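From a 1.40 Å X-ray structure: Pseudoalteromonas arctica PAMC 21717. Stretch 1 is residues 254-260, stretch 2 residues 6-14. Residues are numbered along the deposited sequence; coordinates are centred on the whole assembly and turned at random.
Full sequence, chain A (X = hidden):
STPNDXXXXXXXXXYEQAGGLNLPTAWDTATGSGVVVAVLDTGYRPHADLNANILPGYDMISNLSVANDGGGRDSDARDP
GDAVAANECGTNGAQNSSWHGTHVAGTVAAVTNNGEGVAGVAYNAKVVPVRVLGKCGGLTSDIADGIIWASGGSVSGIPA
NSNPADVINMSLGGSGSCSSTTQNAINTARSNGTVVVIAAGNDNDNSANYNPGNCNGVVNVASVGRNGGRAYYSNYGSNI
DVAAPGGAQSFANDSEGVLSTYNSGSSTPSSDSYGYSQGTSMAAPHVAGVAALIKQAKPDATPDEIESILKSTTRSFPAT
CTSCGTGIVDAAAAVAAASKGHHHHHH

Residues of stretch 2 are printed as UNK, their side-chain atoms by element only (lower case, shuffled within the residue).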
# COMPACT_ATOMS: atom_id res chain seq x y z
N ASP A 254 19.35 1.67 -0.35
CA ASP A 254 19.91 1.21 0.92
C ASP A 254 19.08 0.06 1.50
O ASP A 254 17.83 0.20 1.62
CB ASP A 254 19.86 2.47 1.85
CG ASP A 254 20.30 2.26 3.29
OD1 ASP A 254 20.65 1.18 3.71
OD2 ASP A 254 20.24 3.37 3.96
N SER A 255 19.70 -1.03 1.97
CA SER A 255 19.06 -2.16 2.51
C SER A 255 18.35 -1.95 3.83
O SER A 255 17.66 -2.84 4.35
CB SER A 255 19.94 -3.39 2.51
OG SER A 255 21.06 -3.11 3.39
N GLU A 256 18.56 -0.76 4.41
CA GLU A 256 17.72 -0.34 5.55
C GLU A 256 16.26 -0.07 5.12
O GLU A 256 15.36 0.07 5.97
CB GLU A 256 18.26 0.92 6.23
CG GLU A 256 19.61 0.74 6.93
CD GLU A 256 19.52 -0.18 8.05
OE1 GLU A 256 18.97 0.26 9.12
OE2 GLU A 256 19.77 -1.36 7.99
N GLY A 257 15.98 0.02 3.81
CA GLY A 257 14.61 0.20 3.31
C GLY A 257 13.80 -1.07 3.33
O GLY A 257 14.22 -2.12 3.81
N VAL A 258 12.66 -0.94 2.67
CA VAL A 258 11.69 -2.04 2.52
C VAL A 258 11.89 -2.68 1.15
O VAL A 258 11.86 -1.98 0.13
CB VAL A 258 10.25 -1.55 2.74
CG1 VAL A 258 9.26 -2.57 2.27
CG2 VAL A 258 10.02 -1.12 4.14
N LEU A 259 12.20 -3.98 1.15
CA LEU A 259 12.50 -4.69 -0.10
C LEU A 259 11.22 -5.31 -0.68
O LEU A 259 10.40 -5.89 0.02
CB LEU A 259 13.44 -5.84 0.20
CG LEU A 259 13.96 -6.65 -0.97
CD1 LEU A 259 14.79 -5.85 -1.93
CD2 LEU A 259 14.78 -7.85 -0.54
N SER A 260 11.05 -5.06 -2.00
CA SER A 260 9.90 -5.60 -2.70
C SER A 260 10.23 -5.80 -4.16
O SER A 260 11.31 -5.51 -4.65
CB SER A 260 8.68 -4.76 -2.45
OG SER A 260 7.52 -5.44 -2.82
N UNK A 6 14.35 -16.61 -1.22
CA UNK A 6 15.73 -16.38 -0.86
C UNK A 6 16.00 -14.99 -0.35
O UNK A 6 16.99 -14.76 0.34
c UNK A 6 14.16 -17.04 -2.63
c UNK A 6 16.48 -16.65 -2.16
c UNK A 6 15.38 -16.51 -3.23
N UNK A 7 15.19 -13.99 -0.70
CA UNK A 7 15.34 -12.66 -0.14
C UNK A 7 14.56 -12.40 1.14
O UNK A 7 14.61 -11.27 1.66
c UNK A 7 15.82 -11.68 -2.44
n UNK A 7 17.51 -9.12 -3.95
c UNK A 7 15.00 -11.60 -1.19
c UNK A 7 17.71 -9.08 -2.64
n UNK A 7 18.05 -7.89 -2.10
n UNK A 7 17.56 -10.10 -1.86
c UNK A 7 17.25 -11.44 -2.23
N UNK A 8 13.85 -13.35 1.69
CA UNK A 8 13.11 -13.17 2.95
C UNK A 8 13.97 -12.63 4.02
O UNK A 8 13.56 -11.73 4.75
c UNK A 8 12.43 -14.46 3.38
c UNK A 8 11.71 -14.69 7.02
c UNK A 8 10.52 -14.08 7.14
c UNK A 8 10.47 -13.69 4.77
c UNK A 8 12.30 -14.80 5.81
c UNK A 8 11.69 -14.32 4.67
c UNK A 8 9.88 -13.57 6.02
N UNK A 9 15.19 -13.13 4.18
CA UNK A 9 15.99 -12.65 5.26
C UNK A 9 16.35 -11.17 5.16
O UNK A 9 16.58 -10.49 6.17
o UNK A 9 18.13 -15.57 5.90
o UNK A 9 16.03 -15.21 6.52
c UNK A 9 17.34 -13.46 5.39
c UNK A 9 17.14 -14.82 6.02
N UNK A 10 16.39 -10.63 3.94
CA UNK A 10 16.60 -9.21 3.72
C UNK A 10 15.33 -8.37 4.08
O UNK A 10 15.46 -7.16 4.28
c UNK A 10 17.00 -8.92 2.23
c UNK A 10 18.39 -9.43 1.83
o UNK A 10 18.54 -9.82 0.67
o UNK A 10 19.22 -9.44 2.75
N UNK A 11 14.20 -9.04 4.18
CA UNK A 11 12.94 -8.35 4.49
C UNK A 11 12.76 -8.31 6.00
O UNK A 11 11.87 -8.83 6.61
o UNK A 11 10.49 -10.77 1.57
c UNK A 11 10.72 -9.55 1.56
c UNK A 11 11.87 -8.95 2.29
n UNK A 11 9.90 -8.68 0.94
c UNK A 11 11.76 -9.07 3.80
N UNK A 12 13.68 -7.49 6.62
CA UNK A 12 13.71 -7.32 8.08
C UNK A 12 12.36 -6.91 8.65
O UNK A 12 11.98 -7.20 9.78
c UNK A 12 12.27 -1.53 8.51
c UNK A 12 13.07 -1.67 7.43
c UNK A 12 15.20 -4.50 6.70
c UNK A 12 14.78 -6.28 8.47
c UNK A 12 12.17 -2.52 9.45
n UNK A 12 14.73 -3.26 6.38
c UNK A 12 14.63 -4.95 7.81
c UNK A 12 13.83 -2.87 7.33
c UNK A 12 12.91 -3.70 9.37
c UNK A 12 13.75 -3.88 8.27
N UNK A 13 11.66 -6.13 7.80
CA UNK A 13 10.40 -5.53 8.12
C UNK A 13 9.27 -6.54 8.36
O UNK A 13 8.23 -6.22 8.90
c UNK A 13 11.52 -4.80 4.96
c UNK A 13 10.35 -4.86 5.70
n UNK A 13 11.30 -5.38 3.72
c UNK A 13 10.04 -4.47 7.10
n UNK A 13 9.40 -5.48 4.89
c UNK A 13 10.04 -5.77 3.73
N UNK A 14 9.46 -7.80 7.99
CA UNK A 14 8.53 -8.86 8.26
C UNK A 14 8.74 -9.60 9.56
O UNK A 14 7.80 -10.20 10.05
o UNK A 14 6.67 -8.27 1.98
c UNK A 14 8.04 -9.41 5.75
c UNK A 14 7.86 -9.83 3.42
c UNK A 14 7.14 -8.66 3.25
c UNK A 14 8.53 -9.90 7.13
c UNK A 14 8.31 -10.19 4.65
c UNK A 14 7.35 -8.21 5.59
c UNK A 14 6.91 -7.85 4.34
O HOH W 1 17.79 -5.60 4.52
O HOH W 2 7.68 -7.81 -1.12
O HOH W 3 7.83 -5.70 1.22

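Position 6 carries three side-chain carbons that close a ring onto its own backbone N, and it stays clear of stretch 1; this is Pro-6. Position 7 has three carbons, a nitrogen, then a carbon bearing two more nitrogens, a guanidinium, so it is Arg-7. Leu-259 CD2 lies over one face of that group, 3.6 Å from Arg-7 NH2.

At position 8, one carbon leads to a six-carbon ring, with no oxygen attached. CA-to-CB points away from stretch 1, and the residue is Phe-8. Position 9 shows two carbons, the second carrying two oxygens, out of reach of stretch 1: Asp-9. Position 10 has the same atoms, but its CB points toward stretch 1 and sits 3.7 Å from Leu-259 CD2. It is Asp-10, and its OD2 accepts a salt-bridged hydrogen bond from Arg-7 NE (2.7 Å, 156°), which ties together two side chains that both touch the leucine.

Three carbons, the third bearing one oxygen and one nitrogen, mark position 11 as an amide, Gln-11. CA-to-CB runs sideways, yet the extended chi2 (-176°) helps bring the end nearer: Gln-11 NE2 donates to Leu-259 O at 3.0 Å and 152°.

Position 12 holds one carbon and fused five- and six-membered rings of eight carbons and one nitrogen, which is an indole, Trp-12. Its NE1 donates to Gly-257 O (2.9 Å, 139°). That oxygen lies at the ring edge, near the plane, where the indole N-H points. Glu-256 O is 3.2 Å from Trp-12 CZ2.

Position 13 has one carbon and a five-membered ring of three carbons and two nitrogens, an imidazole: His-13. Leu-259 N donates to His-13 NE2 (3.1 Å, 153°), so this nitrogen acts as an acceptor. Val-258 CG1 lies over the ring face, 3.8 Å from its centroid and 18° off the normal, a CH-pi contact.

Position 14 is one carbon and a six-carbon ring bearing an oxygen, Tyr-14. It has no direct contact within 4.5 Å, but water 3 donates to both Tyr-14 OH (2.9 Å) and Leu-259 O (2.8 Å).

The contact, burying 412 Å² in all, works by side chains of stretch 2 reading the backbone of stretch 1. Three direct hydrogen bonds engage Gly-257 O, Leu-259 N and Leu-259 O, while the Leu-259 side chain, with 119 Å² of the residue covered, supplies much of the packing. Water 1 adds a backbone bridge, donating to Asp-10 O and Ser-255 O, each at 2.8 Å.

Stretch 2 6-14: PRFDDQWHY
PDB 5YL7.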